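Local coordinates for motility-associated killing factor MakB (PDB 6W1W), which probably acts as one component of a three-part cytotoxin related in structure to alpha-helical pore-forming toxins, at residues K112-N117 with L285-E290; Q237-L242 with L348-Q353; T21-I26 with Q67-I72; P45-E50 with A253-I258. One frame throughout, in Å; residues are numbered along the deposited sequence.

The four contacts lie on either side of the middle of an elongated, mostly helical chain, and near it. Contact 3, near the middle, joins helices 9-35 and 69-90, and contact 1, about 21 Å away between centres, joins helices 100-151 and 276-302. Contacts 2 and 4 lie on the other side of the chain's centre, each about 51 Å from contact 1, centre to centre; their own centres are about 22 Å apart, and they use the consecutive helices 233-245 and 251-270. Along the chain, contact 3 closes before contact 1 opens, whereas contacts 1, 2 and 4 all cross one another. Early and late helices are thus bundled together, and the beta sheet sits at the end holding contacts 2 and 4.

Contact 1: K112-N117 with L285-E290; sequences KTLKQN and LLWQDE
In the long helical bundle, Asn117 and Leu114 of helix 100-151 meet Trp287 and Glu290 of helix 276-302. The two segments run roughly antiparallel, their axes 9.2 Å apart at an angle of 152°. Asn117 sits over one face of the indole: its CB is a CH-pi donor 3.7 Å from the centroid of the Trp287 five-membered ring, and its ND2 lies over the six-membered part, 3.4 Å from CH2 of Trp287. The amide is tipped 47° from the ring plane, neither stacked flat nor upright.

Trp287 has CG anti to its carbonyl carbon (chi1 -63°), which lays the indole along the flank of 112-117 with that face turned to Asn117. Bundles of this kind are characteristic of alpha-pore-forming toxins, and here a third helix, 69-90, joins the packing: Phe80 and Tyr83 both meet the Trp287 ring. Leu114, about one turn earlier than Asn117 on the same helix, brings its CD2 obliquely to CE3 of Trp287, 3.4 Å away. The same CD2 lies 4.0 Å from CG of Glu290, while Leu114 CD1 comes within 3.8 Å of Glu290 O. Glu290 therefore offers its aliphatic stem to the leucine, and its carboxylate OE1 forms a salt bridge with Lys293.

Contact 2: Q237-L242 with L348-Q353; sequences QDLDKL and LNNTIQ
The backbones of Leu239, on helix 233-245, and Asn350, in the turn before strand 351-354, come within 6.4 Å of each other, CA to CA. Asn350 has left-handed backbone angles (phi 54°, psi 23°), and with Thr351 it faces Asn346 in a G1 beta bulge at the start of the strand. From this bulge the Asn350 side chain reaches over to the helix. Its OD1 stands 3.3 Å from Leu239 O, two acceptors that cannot bond, and 3.7 Å from CB of Leu239, the two side chains sliding past each other in opposite directions. The amide's other end approaches Asp240: ND2 of Asn350 is 2.8 Å from OD1 of Asp240, but the angle is too poor for a hydrogen bond. The side chains cross at about a right angle, with carboxylate and amide planes 44° apart.

Past the turn, on the strand itself, the contact turns apolar. Leu239 CD1 meets Ile352 CD1 at 4.0 Å, a methyl-to-methyl touch made by the ends of two branched chains that cross at a slant.

Leu239 also packs on Val345, and Ile352 on Val343, both from strand 338-346, the antiparallel neighbour of 351-354. On another flank of helix 233-245, Asp238 and Leu242 touch helix 157-176, which leaves this short helix packed between helix 157-176 and one edge of the mixed sheet, strands 338-346 and 351-354.

Contact 3: T21-I26 with Q67-I72; sequences TDFLGI and QQKPKI
Phe23 of helix 9-35 points at Lys69 and Ile72, at the beginning of helix 69-90, and everything across this contact is made by the rim of its ring. The backbones stay well apart, with the CA atoms of Phe23 and Lys69 8.3 Å from each other, so the phenyl ring spans the gap.

The apolar contacts come from two side chains. CG of Lys69 lies in the ring plane at the edge, 3.8 Å from CE1 of Phe23, and CG2 of Ile72 is also near that plane, 4.2 Å from CZ of Phe23. The polar approach is to backbone: Lys69 O stands at the ring edge, 3.5 Å from CE1 and 3.6 Å from CZ of Phe23. Lysine thus lends its stem and carbonyl to the aromatic ring. A bend at chi3 (53°) turns the rest of its chain, and NZ makes weak interactions with Ser27 O and, as a long ion pair, Asp30, both on helix 9-35.

Phe73 and Phe128 also meet the Phe23 ring, the latter edge-to-face, which places it in an aromatic cluster of the helical bundle. The slightly positive rim of the Phe23 ring probably suits the Lys69 carbonyl oxygen, so this buried junction probably rests on dispersion with a modest electrostatic contribution.

Contact 4: P45-E50 with A253-I258; sequences PNWLVE and AQAAAI
Trp47, in the first turn of helix 46-66, drives the benzene end of its indole against Ala255 and Ala256 of helix 251-270. Pro45 occupies the N-cap position, and two residues later the tryptophan leaves the helix with CG between its backbone N and carbonyl carbon (chi1 65°), a crowded position that sends the ring out to the neighbouring helix.

Just before 253-258, Glu252 touches Trp47; within the segment the first residue to be touched is Ala255. Its CB lies 4.1 Å from CH2 of Trp47, and its carbonyl carbon meets the same CH2 at 3.8 Å, at the ring edge and near the ring plane. Ala256 follows: its N is 3.7 Å from Trp47 CH2, approached obliquely, while its CB stands 4.1 Å from CZ2 of Trp47. The small methyls let the indole come right down onto the helix backbone, CH2 of Trp47 resting against the peptide that joins the two alanines. Thr259, further on, also touches Trp47, and Leu48 CB lies over one face of the ring, toward its rim.

Strand 209-220 closes in through Phe211, which touches Leu48 and Ala255, and helix 157-176 packs against Ala256 through Met160, so the start of helix 46-66 is packed where helices meet the beta sheet.

Contact 1: K112-N117 with L285-E290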
# COMPACT_ATOMS: atom_id res chain seq x y z
N LYS A 112 -17.05 10.84 23.44
CA LYS A 112 -15.89 11.67 23.15
C LYS A 112 -14.85 10.89 22.36
O LYS A 112 -14.34 11.37 21.34
CB LYS A 112 -15.29 12.23 24.44
CG LYS A 112 -14.18 13.26 24.23
CD LYS A 112 -13.59 13.75 25.55
CE LYS A 112 -12.68 12.71 26.19
NZ LYS A 112 -11.49 12.41 25.34
N THR A 113 -14.53 9.67 22.81
CA THR A 113 -13.53 8.86 22.12
C THR A 113 -14.00 8.50 20.72
O THR A 113 -13.20 8.53 19.77
CB THR A 113 -13.22 7.60 22.93
OG1 THR A 113 -12.97 7.97 24.29
CG2 THR A 113 -12.00 6.89 22.37
N LEU A 114 -15.28 8.17 20.56
CA LEU A 114 -15.82 7.91 19.23
C LEU A 114 -15.65 9.12 18.33
O LEU A 114 -15.15 9.00 17.20
CB LEU A 114 -17.30 7.52 19.33
CG LEU A 114 -17.59 6.04 19.55
CD1 LEU A 114 -19.04 5.84 19.93
CD2 LEU A 114 -17.27 5.26 18.29
N LYS A 115 -16.05 10.31 18.82
CA LYS A 115 -15.90 11.53 18.03
C LYS A 115 -14.46 11.76 17.61
O LYS A 115 -14.19 12.16 16.47
CB LYS A 115 -16.42 12.73 18.83
CG LYS A 115 -17.91 13.04 18.65
CD LYS A 115 -18.34 14.19 19.58
CE LYS A 115 -19.70 14.78 19.20
NZ LYS A 115 -20.86 13.87 19.44
N GLN A 116 -13.51 11.51 18.52
CA GLN A 116 -12.10 11.68 18.17
C GLN A 116 -11.68 10.72 17.06
O GLN A 116 -10.96 11.11 16.13
CB GLN A 116 -11.21 11.46 19.39
CG GLN A 116 -11.42 12.44 20.53
CD GLN A 116 -10.51 12.15 21.71
OE1 GLN A 116 -10.92 12.27 22.87
NE2 GLN A 116 -9.28 11.76 21.42
N ASN A 117 -12.13 9.47 17.14
CA ASN A 117 -11.69 8.46 16.18
C ASN A 117 -12.19 8.78 14.78
O ASN A 117 -11.44 8.67 13.81
CB ASN A 117 -12.16 7.07 16.62
CG ASN A 117 -11.36 6.52 17.79
OD1 ASN A 117 -10.27 7.02 18.10
ND2 ASN A 117 -11.89 5.50 18.45
N LEU A 285 -17.11 5.56 8.47
CA LEU A 285 -18.52 5.21 8.65
C LEU A 285 -18.70 4.16 9.73
O LEU A 285 -19.76 4.11 10.38
CB LEU A 285 -19.11 4.72 7.33
CG LEU A 285 -20.57 4.25 7.35
CD1 LEU A 285 -21.51 5.37 7.75
CD2 LEU A 285 -20.97 3.66 6.01
N LEU A 286 -17.69 3.32 9.96
CA LEU A 286 -17.78 2.32 11.02
C LEU A 286 -17.90 2.99 12.38
O LEU A 286 -18.75 2.61 13.20
CB LEU A 286 -16.56 1.39 10.98
CG LEU A 286 -16.59 0.34 12.09
CD1 LEU A 286 -17.89 -0.42 11.99
CD2 LEU A 286 -15.40 -0.60 12.00
N TRP A 287 -17.05 3.99 12.65
CA TRP A 287 -17.18 4.76 13.87
C TRP A 287 -18.47 5.59 13.88
O TRP A 287 -19.08 5.77 14.94
CB TRP A 287 -15.99 5.69 14.05
CG TRP A 287 -14.65 5.03 14.20
CD1 TRP A 287 -13.58 5.15 13.37
CD2 TRP A 287 -14.23 4.18 15.28
NE1 TRP A 287 -12.52 4.42 13.85
CE2 TRP A 287 -12.90 3.82 15.02
CE3 TRP A 287 -14.86 3.69 16.43
CZ2 TRP A 287 -12.17 2.99 15.87
CZ3 TRP A 287 -14.14 2.87 17.27
CH2 TRP A 287 -12.81 2.52 16.99
N GLN A 288 -18.89 6.09 12.72
CA GLN A 288 -20.00 7.04 12.66
C GLN A 288 -21.29 6.40 13.14
O GLN A 288 -21.88 6.83 14.14
CB GLN A 288 -20.14 7.60 11.24
CG GLN A 288 -21.43 8.38 10.99
CD GLN A 288 -21.62 9.54 11.95
OE1 GLN A 288 -20.66 10.11 12.47
NE2 GLN A 288 -22.88 9.90 12.18
N ASP A 289 -21.75 5.34 12.46
CA ASP A 289 -22.97 4.68 12.90
C ASP A 289 -22.77 3.92 14.21
O ASP A 289 -23.75 3.42 14.77
CB ASP A 289 -23.52 3.75 11.81
CG ASP A 289 -22.56 2.64 11.43
OD1 ASP A 289 -21.41 2.64 11.92
OD2 ASP A 289 -22.96 1.77 10.63
N GLU A 290 -21.53 3.82 14.71
CA GLU A 290 -21.30 3.37 16.07
C GLU A 290 -21.55 4.49 17.07
O GLU A 290 -22.05 4.25 18.18
CB GLU A 290 -19.87 2.84 16.22
CG GLU A 290 -19.59 2.13 17.53
CD GLU A 290 -20.45 0.90 17.70
OE1 GLU A 290 -20.68 0.18 16.70
OE2 GLU A 290 -20.91 0.65 18.84

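Contact 2: Q237-L242 with L348-Q353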
# COMPACT_ATOMS: atom_id res chain seq x y z
N GLN A 237 10.63 -16.69 -19.15
CA GLN A 237 10.25 -16.47 -20.54
C GLN A 237 10.20 -14.99 -20.89
O GLN A 237 10.47 -14.61 -22.04
CB GLN A 237 8.90 -17.13 -20.84
CG GLN A 237 8.91 -18.65 -20.77
CD GLN A 237 7.53 -19.26 -20.90
OE1 GLN A 237 6.62 -18.64 -21.46
NE2 GLN A 237 7.36 -20.47 -20.38
N ASP A 238 9.84 -14.15 -19.91
CA ASP A 238 9.92 -12.70 -20.11
C ASP A 238 11.36 -12.21 -20.04
O ASP A 238 11.74 -11.32 -20.81
CB ASP A 238 9.06 -11.98 -19.06
CG ASP A 238 7.57 -12.26 -19.24
OD1 ASP A 238 7.17 -12.58 -20.38
OD2 ASP A 238 6.82 -12.14 -18.26
N LEU A 239 12.16 -12.79 -19.15
CA LEU A 239 13.57 -12.43 -19.07
C LEU A 239 14.30 -12.73 -20.37
O LEU A 239 15.12 -11.93 -20.84
CB LEU A 239 14.24 -13.16 -17.91
CG LEU A 239 14.23 -12.47 -16.54
CD1 LEU A 239 14.44 -13.49 -15.42
CD2 LEU A 239 15.31 -11.40 -16.49
N ASP A 240 14.04 -13.90 -20.97
CA ASP A 240 14.75 -14.27 -22.19
C ASP A 240 14.24 -13.47 -23.38
O ASP A 240 15.03 -13.06 -24.24
CB ASP A 240 14.60 -15.77 -22.45
CG ASP A 240 15.58 -16.61 -21.64
OD1 ASP A 240 16.37 -16.03 -20.87
OD2 ASP A 240 15.55 -17.85 -21.78
N LYS A 241 12.93 -13.23 -23.45
CA LYS A 241 12.37 -12.43 -24.54
C LYS A 241 12.95 -11.02 -24.54
O LYS A 241 13.19 -10.44 -25.61
CB LYS A 241 10.85 -12.39 -24.41
CG LYS A 241 10.10 -11.99 -25.66
CD LYS A 241 8.60 -11.94 -25.39
CE LYS A 241 7.78 -12.24 -26.64
NZ LYS A 241 7.83 -13.69 -27.03
N LEU A 242 13.20 -10.47 -23.35
CA LEU A 242 13.73 -9.11 -23.25
C LEU A 242 15.15 -9.03 -23.80
O LEU A 242 15.48 -8.12 -24.56
CB LEU A 242 13.68 -8.64 -21.79
CG LEU A 242 14.09 -7.19 -21.52
CD1 LEU A 242 13.28 -6.23 -22.38
CD2 LEU A 242 13.95 -6.85 -20.05
N LEU A 348 20.37 -7.83 -17.40
CA LEU A 348 21.47 -7.83 -18.35
C LEU A 348 22.36 -9.06 -18.21
O LEU A 348 23.33 -9.20 -18.96
CB LEU A 348 22.31 -6.54 -18.23
CG LEU A 348 22.97 -6.14 -16.91
CD1 LEU A 348 24.46 -5.90 -17.12
CD2 LEU A 348 22.31 -4.90 -16.31
N ASN A 349 22.04 -9.96 -17.28
CA ASN A 349 22.75 -11.23 -17.12
C ASN A 349 21.82 -12.44 -17.09
O ASN A 349 22.32 -13.57 -17.04
CB ASN A 349 23.59 -11.22 -15.84
CG ASN A 349 24.77 -10.27 -15.92
OD1 ASN A 349 25.84 -10.63 -16.42
ND2 ASN A 349 24.60 -9.06 -15.42
N ASN A 350 20.50 -12.23 -17.12
CA ASN A 350 19.50 -13.29 -16.92
C ASN A 350 19.71 -14.04 -15.61
O ASN A 350 19.25 -15.18 -15.47
CB ASN A 350 19.47 -14.27 -18.09
CG ASN A 350 18.55 -13.81 -19.21
OD1 ASN A 350 17.73 -12.90 -19.03
ND2 ASN A 350 18.66 -14.45 -20.36
N THR A 351 20.38 -13.43 -14.64
CA THR A 351 20.69 -14.06 -13.36
C THR A 351 19.69 -13.61 -12.29
O THR A 351 19.15 -12.50 -12.35
CB THR A 351 22.11 -13.72 -12.93
OG1 THR A 351 22.29 -12.30 -12.94
CG2 THR A 351 23.11 -14.32 -13.89
N ILE A 352 19.46 -14.48 -11.32
CA ILE A 352 18.54 -14.23 -10.20
C ILE A 352 19.26 -14.67 -8.93
O ILE A 352 19.33 -15.86 -8.63
CB ILE A 352 17.21 -14.97 -10.36
CG1 ILE A 352 16.46 -14.48 -11.60
CG2 ILE A 352 16.35 -14.81 -9.11
CD1 ILE A 352 15.14 -15.17 -11.82
N GLN A 353 19.83 -13.71 -8.21
CA GLN A 353 20.55 -13.99 -6.97
C GLN A 353 19.64 -13.73 -5.77
O GLN A 353 18.49 -13.33 -5.90
CB GLN A 353 21.82 -13.15 -6.87
CG GLN A 353 22.95 -13.59 -7.77
CD GLN A 353 23.05 -12.76 -9.03
OE1 GLN A 353 22.22 -11.88 -9.27
NE2 GLN A 353 24.07 -13.04 -9.84

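Contact 3: T21-I26 with Q67-I72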
# COMPACT_ATOMS: atom_id res chain seq x y z
N THR A 21 -4.58 -3.49 3.35
CA THR A 21 -4.14 -3.77 1.99
C THR A 21 -3.78 -2.48 1.25
O THR A 21 -2.71 -2.38 0.64
CB THR A 21 -5.24 -4.53 1.23
OG1 THR A 21 -5.32 -5.87 1.74
CG2 THR A 21 -4.95 -4.56 -0.27
N ASP A 22 -4.66 -1.48 1.32
CA ASP A 22 -4.38 -0.20 0.67
C ASP A 22 -3.26 0.57 1.35
O ASP A 22 -2.75 1.53 0.76
CB ASP A 22 -5.65 0.65 0.63
CG ASP A 22 -6.66 0.12 -0.36
OD1 ASP A 22 -7.83 -0.12 0.03
OD2 ASP A 22 -6.29 -0.07 -1.54
N PHE A 23 -2.87 0.18 2.56
CA PHE A 23 -1.68 0.76 3.17
C PHE A 23 -0.41 0.09 2.64
O PHE A 23 0.56 0.78 2.30
CB PHE A 23 -1.75 0.62 4.69
CG PHE A 23 -1.52 1.90 5.42
CD1 PHE A 23 -0.23 2.41 5.58
CD2 PHE A 23 -2.58 2.61 5.96
CE1 PHE A 23 -0.03 3.60 6.26
CE2 PHE A 23 -2.38 3.79 6.64
CZ PHE A 23 -1.10 4.29 6.79
N LEU A 24 -0.42 -1.24 2.56
CA LEU A 24 0.75 -1.98 2.10
C LEU A 24 1.08 -1.63 0.65
O LEU A 24 2.23 -1.29 0.32
CB LEU A 24 0.52 -3.48 2.25
CG LEU A 24 0.26 -3.96 3.68
CD1 LEU A 24 -0.52 -5.27 3.66
CD2 LEU A 24 1.57 -4.12 4.43
N GLY A 25 0.09 -1.71 -0.24
CA GLY A 25 0.30 -1.36 -1.63
C GLY A 25 0.75 0.07 -1.83
O GLY A 25 1.26 0.42 -2.90
N ILE A 26 0.57 0.90 -0.81
CA ILE A 26 1.02 2.29 -0.84
C ILE A 26 2.35 2.46 -0.13
O ILE A 26 3.21 3.21 -0.58
CB ILE A 26 -0.07 3.19 -0.21
CG1 ILE A 26 -1.05 3.71 -1.28
CG2 ILE A 26 0.53 4.35 0.58
CD1 ILE A 26 -1.78 2.65 -2.06
N GLN A 67 6.88 10.27 5.76
CA GLN A 67 7.06 10.43 7.20
C GLN A 67 5.74 10.50 7.96
O GLN A 67 5.75 10.54 9.19
CB GLN A 67 7.91 11.67 7.49
CG GLN A 67 9.28 11.63 6.82
CD GLN A 67 10.12 12.86 7.11
OE1 GLN A 67 11.11 13.11 6.43
NE2 GLN A 67 9.73 13.62 8.12
N GLN A 68 4.61 10.50 7.26
CA GLN A 68 3.31 10.40 7.90
C GLN A 68 2.73 8.99 7.85
O GLN A 68 1.81 8.69 8.62
CB GLN A 68 2.32 11.37 7.27
CG GLN A 68 2.56 12.82 7.63
CD GLN A 68 2.49 13.06 9.13
OE1 GLN A 68 1.43 12.90 9.74
NE2 GLN A 68 3.61 13.45 9.72
N LYS A 69 3.25 8.13 6.98
CA LYS A 69 2.72 6.77 6.87
C LYS A 69 2.84 5.98 8.17
O LYS A 69 1.82 5.42 8.62
CB LYS A 69 3.40 6.06 5.69
CG LYS A 69 3.58 4.56 5.85
CD LYS A 69 4.59 4.02 4.84
CE LYS A 69 5.90 4.80 4.90
NZ LYS A 69 6.87 4.38 3.85
N PRO A 70 4.00 5.90 8.83
CA PRO A 70 4.04 5.20 10.13
C PRO A 70 3.25 5.91 11.22
O PRO A 70 2.81 5.25 12.17
CB PRO A 70 5.53 5.15 10.47
CG PRO A 70 6.11 6.31 9.75
CD PRO A 70 5.34 6.40 8.46
N LYS A 71 3.04 7.22 11.11
CA LYS A 71 2.25 7.93 12.11
C LYS A 71 0.76 7.63 11.96
O LYS A 71 0.08 7.33 12.94
CB LYS A 71 2.51 9.43 12.02
CG LYS A 71 3.85 9.89 12.57
CD LYS A 71 3.93 11.42 12.59
CE LYS A 71 5.16 11.91 13.35
NZ LYS A 71 6.43 11.60 12.64
N ILE A 72 0.25 7.70 10.72
CA ILE A 72 -1.17 7.50 10.49
C ILE A 72 -1.56 6.05 10.75
O ILE A 72 -2.62 5.77 11.31
CB ILE A 72 -1.54 7.94 9.06
CG1 ILE A 72 -1.35 9.45 8.89
CG2 ILE A 72 -2.98 7.56 8.73
CD1 ILE A 72 -2.30 10.28 9.73

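Contact 4: P45-E50 with A253-I258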
# COMPACT_ATOMS: atom_id res chain seq x y z
N PRO A 45 21.73 12.24 -23.66
CA PRO A 45 21.03 13.38 -24.27
C PRO A 45 20.26 14.20 -23.25
O PRO A 45 20.32 13.93 -22.05
CB PRO A 45 20.09 12.71 -25.28
CG PRO A 45 19.78 11.40 -24.64
CD PRO A 45 21.03 10.97 -23.93
N ASN A 46 19.53 15.21 -23.73
CA ASN A 46 18.89 16.15 -22.82
C ASN A 46 17.77 15.50 -22.02
O ASN A 46 17.72 15.64 -20.79
CB ASN A 46 18.36 17.37 -23.58
CG ASN A 46 17.67 18.38 -22.68
OD1 ASN A 46 16.45 18.48 -22.66
ND2 ASN A 46 18.46 19.12 -21.90
N TRP A 47 16.87 14.78 -22.69
CA TRP A 47 15.70 14.23 -22.00
C TRP A 47 16.12 13.36 -20.82
O TRP A 47 15.39 13.29 -19.82
CB TRP A 47 14.83 13.43 -22.97
CG TRP A 47 15.48 12.19 -23.54
CD1 TRP A 47 16.13 12.07 -24.73
CD2 TRP A 47 15.52 10.88 -22.93
NE1 TRP A 47 16.58 10.79 -24.91
CE2 TRP A 47 16.22 10.04 -23.81
CE3 TRP A 47 15.03 10.35 -21.73
CZ2 TRP A 47 16.45 8.69 -23.53
CZ3 TRP A 47 15.26 9.02 -21.45
CH2 TRP A 47 15.96 8.20 -22.35
N LEU A 48 17.28 12.72 -20.90
CA LEU A 48 17.73 11.81 -19.85
C LEU A 48 18.25 12.57 -18.64
O LEU A 48 17.94 12.22 -17.49
CB LEU A 48 18.81 10.87 -20.39
CG LEU A 48 19.26 9.76 -19.44
CD1 LEU A 48 18.10 8.82 -19.18
CD2 LEU A 48 20.45 9.01 -20.00
N VAL A 49 19.07 13.60 -18.87
CA VAL A 49 19.47 14.49 -17.77
C VAL A 49 18.23 15.12 -17.14
O VAL A 49 18.15 15.29 -15.92
CB VAL A 49 20.46 15.55 -18.27
CG1 VAL A 49 21.00 16.38 -17.11
CG2 VAL A 49 21.60 14.90 -19.04
N GLU A 50 17.24 15.45 -17.98
CA GLU A 50 15.97 15.95 -17.47
C GLU A 50 15.25 14.89 -16.64
O GLU A 50 14.66 15.20 -15.60
CB GLU A 50 15.10 16.42 -18.64
CG GLU A 50 13.90 17.26 -18.25
CD GLU A 50 13.19 17.84 -19.45
OE1 GLU A 50 13.79 18.70 -20.13
OE2 GLU A 50 12.04 17.43 -19.73
N ALA A 253 17.47 4.35 -27.60
CA ALA A 253 16.15 3.74 -27.72
C ALA A 253 15.91 2.71 -26.62
O ALA A 253 14.78 2.59 -26.13
CB ALA A 253 16.00 3.09 -29.09
N GLN A 254 16.94 1.98 -26.21
CA GLN A 254 16.79 1.07 -25.08
C GLN A 254 16.49 1.85 -23.80
O GLN A 254 15.55 1.52 -23.07
CB GLN A 254 18.05 0.22 -24.91
CG GLN A 254 18.21 -0.88 -25.94
CD GLN A 254 19.55 -1.57 -25.84
OE1 GLN A 254 19.86 -2.23 -24.85
NE2 GLN A 254 20.38 -1.40 -26.87
N ALA A 255 17.29 2.89 -23.53
CA ALA A 255 17.05 3.72 -22.35
C ALA A 255 15.69 4.39 -22.42
O ALA A 255 15.00 4.54 -21.40
CB ALA A 255 18.15 4.76 -22.20
N ALA A 256 15.28 4.82 -23.62
CA ALA A 256 13.97 5.43 -23.77
C ALA A 256 12.87 4.42 -23.45
O ALA A 256 11.92 4.73 -22.73
CB ALA A 256 13.80 5.98 -25.19
N ALA A 257 13.01 3.19 -23.97
CA ALA A 257 11.99 2.18 -23.76
C ALA A 257 11.95 1.71 -22.31
O ALA A 257 10.87 1.45 -21.76
CB ALA A 257 12.22 1.00 -24.71
N ILE A 258 13.12 1.58 -21.67
CA ILE A 258 13.17 1.16 -20.27
C ILE A 258 12.42 2.15 -19.39
O ILE A 258 11.49 1.78 -18.66
CB ILE A 258 14.63 0.99 -19.81
CG1 ILE A 258 15.27 -0.21 -20.53
CG2 ILE A 258 14.70 0.84 -18.29
CD1 ILE A 258 16.72 -0.46 -20.15